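Local coordinates for tumour necrosis factor receptor (Ectromelia virus, PDB 3ON9), which probably binds host tumour necrosis factor and CC and CXC chemokines to blunt immune defence, the part here being its SECRET domain, a chemokine-binding beta-sandwich, at residues Gly53-Ser65 with Ile149-Glu161. Residues are numbered along the deposited sequence; the frame is centred on the assembly and turned at random.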
loop_
_atom_site.group_PDB
_atom_site.type_symbol
_atom_site.label_atom_id
_atom_site.label_comp_id
_atom_site.label_asym_id
_atom_site.label_seq_id
_atom_site.Cartn_x
_atom_site.Cartn_y
_atom_site.Cartn_z
ATOM N N GLY A 53 3.301 -8.135 -7.497
ATOM C CA GLY A 53 4.632 -7.689 -7.135
ATOM C C GLY A 53 4.625 -6.784 -5.934
ATOM O O GLY A 53 3.597 -6.195 -5.590
ATOM N N ASP A 54 5.781 -6.681 -5.293
ATOM C CA ASP A 54 5.944 -5.744 -4.194
ATOM C C ASP A 54 7.377 -5.279 -4.082
ATOM O O ASP A 54 8.247 -5.751 -4.806
ATOM C CB ASP A 54 5.436 -6.317 -2.868
ATOM C CG ASP A 54 6.083 -7.627 -2.490
ATOM O OD1 ASP A 54 7.206 -7.933 -2.957
ATOM O OD2 ASP A 54 5.443 -8.350 -1.705
ATOM N N TYR A 55 7.621 -4.338 -3.176
ATOM C CA TYR A 55 8.966 -3.801 -3.025
ATOM C C TYR A 55 9.112 -3.118 -1.676
ATOM O O TYR A 55 8.121 -2.768 -1.047
ATOM C CB TYR A 55 9.299 -2.826 -4.164
ATOM C CG TYR A 55 8.336 -1.669 -4.301
ATOM C CD1 TYR A 55 8.560 -0.468 -3.632
ATOM C CD2 TYR A 55 7.191 -1.780 -5.080
ATOM C CE1 TYR A 55 7.684 0.589 -3.755
ATOM C CE2 TYR A 55 6.306 -0.730 -5.204
ATOM C CZ TYR A 55 6.554 0.458 -4.536
ATOM O OH TYR A 55 5.662 1.512 -4.663
ATOM N N TYR A 56 10.360 -2.960 -1.244
ATOM C CA TYR A 56 10.709 -2.297 0.004
ATOM C C TYR A 56 12.156 -1.859 -0.175
ATOM O O TYR A 56 13.058 -2.690 -0.306
ATOM C CB TYR A 56 10.558 -3.273 1.190
ATOM C CG TYR A 56 11.062 -2.739 2.514
ATOM C CD1 TYR A 56 10.245 -1.969 3.332
ATOM C CD2 TYR A 56 12.354 -3.014 2.950
ATOM C CE1 TYR A 56 10.712 -1.466 4.549
ATOM C CE2 TYR A 56 12.826 -2.521 4.156
ATOM C CZ TYR A 56 11.996 -1.755 4.955
ATOM O OH TYR A 56 12.463 -1.279 6.162
ATOM N N SER A 57 12.376 -0.553 -0.222
ATOM C CA SER A 57 13.681 -0.014 -0.565
ATOM C C SER A 57 13.990 1.172 0.336
ATOM O O SER A 57 13.115 2.013 0.596
ATOM C CB SER A 57 13.701 0.398 -2.041
ATOM O OG SER A 57 15.006 0.766 -2.441
ATOM N N VAL A 58 15.233 1.246 0.803
ATOM C CA VAL A 58 15.601 2.156 1.874
ATOM C C VAL A 58 16.786 3.056 1.505
ATOM O O VAL A 58 17.758 2.613 0.873
ATOM C CB VAL A 58 15.955 1.372 3.170
ATOM C CG1 VAL A 58 16.409 2.334 4.261
ATOM C CG2 VAL A 58 14.752 0.542 3.642
ATOM N N VAL A 59 16.698 4.322 1.904
ATOM C CA VAL A 59 17.828 5.235 1.834
ATOM C C VAL A 59 17.966 5.803 3.229
ATOM O O VAL A 59 17.073 6.503 3.711
ATOM C CB VAL A 59 17.584 6.373 0.843
ATOM C CG1 VAL A 59 18.697 7.428 0.944
ATOM C CG2 VAL A 59 17.472 5.817 -0.575
ATOM N N ASP A 60 19.073 5.461 3.878
ATOM C CA ASP A 60 19.312 5.740 5.291
ATOM C C ASP A 60 18.197 5.149 6.165
ATOM O O ASP A 60 18.143 3.932 6.350
ATOM C CB ASP A 60 19.549 7.224 5.542
ATOM C CG ASP A 60 20.220 7.495 6.883
ATOM O OD1 ASP A 60 20.772 6.561 7.501
ATOM O OD2 ASP A 60 20.188 8.660 7.317
ATOM N N LYS A 61 17.322 5.992 6.702
ATOM C CA LYS A 61 16.240 5.488 7.547
ATOM C C LYS A 61 14.879 5.694 6.894
ATOM O O LYS A 61 13.850 5.537 7.544
ATOM C CB LYS A 61 16.266 6.147 8.923
ATOM C CG LYS A 61 17.517 5.859 9.749
ATOM C CD LYS A 61 17.428 6.585 11.086
ATOM C CE LYS A 61 18.503 6.115 12.053
ATOM N NZ LYS A 61 19.833 6.697 11.723
ATOM N N LEU A 62 14.888 6.037 5.606
ATOM C CA LEU A 62 13.663 6.318 4.858
ATOM C C LEU A 62 13.314 5.143 3.950
ATOM O O LEU A 62 14.131 4.727 3.139
ATOM C CB LEU A 62 13.840 7.572 3.998
ATOM C CG LEU A 62 12.708 7.929 3.031
ATOM C CD1 LEU A 62 11.449 8.308 3.811
ATOM C CD2 LEU A 62 13.151 9.073 2.126
ATOM N N ALA A 63 12.096 4.632 4.076
ATOM C CA ALA A 63 11.666 3.499 3.261
ATOM C C ALA A 63 10.505 3.852 2.337
ATOM O O ALA A 63 9.583 4.559 2.734
ATOM C CB ALA A 63 11.272 2.336 4.150
ATOM N N THR A 64 10.564 3.349 1.107
ATOM C CA THR A 64 9.381 3.301 0.262
ATOM C C THR A 64 9.067 1.831 0.018
ATOM O O THR A 64 9.969 1.023 -0.127
ATOM C CB THR A 64 9.557 4.065 -1.077
ATOM O OG1 THR A 64 8.311 4.077 -1.793
ATOM C CG2 THR A 64 10.630 3.428 -1.945
ATOM N N SER A 65 7.788 1.491 -0.006
ATOM C CA SER A 65 7.378 0.103 -0.158
ATOM C C SER A 65 6.026 0.066 -0.845
ATOM O O SER A 65 5.358 1.084 -0.954
ATOM C CB SER A 65 7.320 -0.595 1.210
ATOM O OG SER A 65 6.245 -0.115 2.010
ATOM N N ILE A 149 4.512 14.785 5.032
ATOM C CA ILE A 149 4.540 13.879 3.889
ATOM C C ILE A 149 5.961 13.641 3.398
ATOM O O ILE A 149 6.681 14.585 3.069
ATOM C CB ILE A 149 3.687 14.443 2.740
ATOM C CG1 ILE A 149 2.258 14.695 3.228
ATOM C CG2 ILE A 149 3.709 13.491 1.549
ATOM C CD1 ILE A 149 1.374 15.356 2.204
ATOM N N LEU A 150 6.359 12.371 3.363
ATOM C CA LEU A 150 7.711 11.978 2.972
ATOM C C LEU A 150 7.945 12.111 1.473
ATOM O O LEU A 150 7.082 11.764 0.665
ATOM C CB LEU A 150 7.961 10.528 3.393
ATOM C CG LEU A 150 7.900 10.270 4.892
ATOM C CD1 LEU A 150 7.817 8.755 5.176
ATOM C CD2 LEU A 150 9.084 10.936 5.609
ATOM N N ASN A 151 9.126 12.610 1.114
ATOM C CA ASN A 151 9.554 12.588 -0.278
ATOM C C ASN A 151 10.416 11.355 -0.510
ATOM O O ASN A 151 11.514 11.242 0.050
ATOM C CB ASN A 151 10.345 13.859 -0.614
ATOM C CG ASN A 151 10.739 13.937 -2.070
ATOM O OD1 ASN A 151 10.366 13.085 -2.877
ATOM N ND2 ASN A 151 11.503 14.977 -2.416
ATOM N N VAL A 152 9.903 10.422 -1.312
ATOM C CA VAL A 152 10.649 9.221 -1.656
ATOM C C VAL A 152 10.938 9.162 -3.148
ATOM O O VAL A 152 11.264 8.095 -3.680
ATOM C CB VAL A 152 9.901 7.935 -1.225
ATOM C CG1 VAL A 152 9.809 7.853 0.293
ATOM C CG2 VAL A 152 8.532 7.876 -1.879
ATOM N N ASP A 153 10.830 10.306 -3.830
ATOM C CA ASP A 153 11.124 10.334 -5.256
ATOM C C ASP A 153 12.471 9.694 -5.567
ATOM O O ASP A 153 13.455 9.900 -4.850
ATOM C CB ASP A 153 11.149 11.773 -5.781
ATOM C CG ASP A 153 9.771 12.403 -5.857
ATOM O OD1 ASP A 153 8.767 11.737 -5.518
ATOM O OD2 ASP A 153 9.700 13.582 -6.272
ATOM N N HIS A 154 12.506 8.944 -6.662
ATOM C CA HIS A 154 13.743 8.370 -7.192
ATOM C C HIS A 154 14.376 7.271 -6.333
ATOM O O HIS A 154 15.546 6.963 -6.512
ATOM C CB HIS A 154 14.776 9.462 -7.474
ATOM C CG HIS A 154 14.215 10.656 -8.187
ATOM N ND1 HIS A 154 13.564 10.563 -9.396
ATOM C CD2 HIS A 154 14.213 11.969 -7.857
ATOM C CE1 HIS A 154 13.177 11.768 -9.780
ATOM N NE2 HIS A 154 13.560 12.638 -8.864
ATOM N N ILE A 155 13.620 6.690 -5.407
ATOM C CA ILE A 155 14.067 5.467 -4.729
ATOM C C ILE A 155 13.450 4.313 -5.517
ATOM O O ILE A 155 12.234 4.241 -5.651
ATOM C CB ILE A 155 13.608 5.424 -3.246
ATOM C CG1 ILE A 155 14.135 6.635 -2.466
ATOM C CG2 ILE A 155 14.047 4.105 -2.565
ATOM C CD1 ILE A 155 13.649 6.687 -1.011
ATOM N N PRO A 156 14.288 3.415 -6.064
ATOM C CA PRO A 156 13.787 2.360 -6.957
ATOM C C PRO A 156 13.027 1.251 -6.214
ATOM O O PRO A 156 13.214 1.078 -5.012
ATOM C CB PRO A 156 15.054 1.783 -7.593
ATOM C CG PRO A 156 16.188 2.221 -6.752
ATOM C CD PRO A 156 15.739 3.334 -5.831
ATOM N N PRO A 157 12.179 0.504 -6.935
ATOM C CA PRO A 157 11.310 -0.507 -6.323
ATOM C C PRO A 157 11.997 -1.858 -6.179
ATOM O O PRO A 157 11.555 -2.843 -6.782
ATOM C CB PRO A 157 10.139 -0.613 -7.304
ATOM C CG PRO A 157 10.695 -0.184 -8.631
ATOM C CD PRO A 157 11.925 0.667 -8.378
ATOM N N ASN A 158 13.063 -1.892 -5.388
ATOM C CA ASN A 158 13.765 -3.144 -5.133
ATOM C C ASN A 158 12.878 -4.108 -4.373
ATOM O O ASN A 158 12.254 -3.716 -3.386
ATOM C CB ASN A 158 15.009 -2.895 -4.293
ATOM C CG ASN A 158 16.011 -2.039 -5.000
ATOM O OD1 ASN A 158 16.828 -2.531 -5.794
ATOM N ND2 ASN A 158 15.967 -0.751 -4.723
ATOM N N ASP A 159 12.840 -5.368 -4.802
ATOM C CA ASP A 159 12.044 -6.355 -4.073
ATOM C C ASP A 159 12.829 -6.964 -2.908
ATOM O O ASP A 159 13.968 -6.574 -2.638
ATOM C CB ASP A 159 11.429 -7.417 -5.010
ATOM C CG ASP A 159 12.454 -8.352 -5.610
ATOM O OD1 ASP A 159 13.499 -8.601 -4.970
ATOM O OD2 ASP A 159 12.193 -8.873 -6.725
ATOM N N CYS A 160 12.207 -7.891 -2.193
ATOM C CA CYS A 160 12.793 -8.422 -0.965
ATOM C C CYS A 160 13.784 -9.551 -1.180
ATOM O O CYS A 160 14.505 -9.916 -0.255
ATOM C CB CYS A 160 11.700 -8.922 -0.016
ATOM S SG CYS A 160 10.791 -7.574 0.807
ATOM N N GLU A 161 13.810 -10.107 -2.386
ATOM C CA GLU A 161 14.588 -11.319 -2.622
ATOM C C GLU A 161 16.083 -11.034 -2.717
ATOM O O GLU A 161 16.519 -10.264 -3.570
ATOM C CB GLU A 161 14.083 -12.015 -3.878
ATOM C CG GLU A 161 12.627 -12.397 -3.768
ATOM C CD GLU A 161 12.113 -13.079 -5.012
ATOM O OE1 GLU A 161 12.939 -13.420 -5.889
ATOM O OE2 GLU A 161 10.882 -13.273 -5.110
HETATM O O HOH W 1 9.694 -9.156 -2.744
HETATM O O HOH W 2 14.870 -4.484 -1.084
#
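A beta hairpin at the margin of one sheet, strands 51-59 and 62-69 joined by a type II' turn, is crossed on one face by the C-terminal tail, which lays Leu150, Val152 and Ile155 against Ser57, Val59, Leu62 and Thr64. Leu62 rests CD1 against both Leu150 CD1 and Val152 CG1, 3.9 Å from each, while its other branch, CD2, turns to Ile155 CD1 at 4.0 Å. A type II turn from Val152 to Ile155 brings both beta-branched side chains down on the hairpin. Ile155 fits because its branches diverge: with chi1 at -58°, CG1 lies beside the backbone N and CG2 anti to it, and CG2 slides past Thr64 CG2 at 3.5 Å while the CG1-CD1 arm lies on Val59 CG2. Val152 CG2 packs against Thr64 OG1 and CB, and the same hydroxyl is hydrogen-bonded to Asn14 on strand 8-16.

In this beta-sandwich strand 51-59 is the outermost of its five-stranded sheet, and the tail uses its outer edge: Tyr56 N donates to Asn158 O at 3.0 Å, almost straight along the carbonyl. Asn158 suits the spot because its amide adds an N-H, ND2 donating to Ser57 OG at 2.9 Å from slightly out of the amide plane. The flat Tyr55 ring offers a face to the aliphatic Pro157, whose CB makes a CH-pi contact 4.0 Å from the centroid, offset toward the rim. Farther along, a water joins Asp54 OD1 to Cys160 N, while Asp54 OD2 is hydrogen-bonded to Ser25; the disulfide from Cys160 to Cys23 ties down the tail covalently.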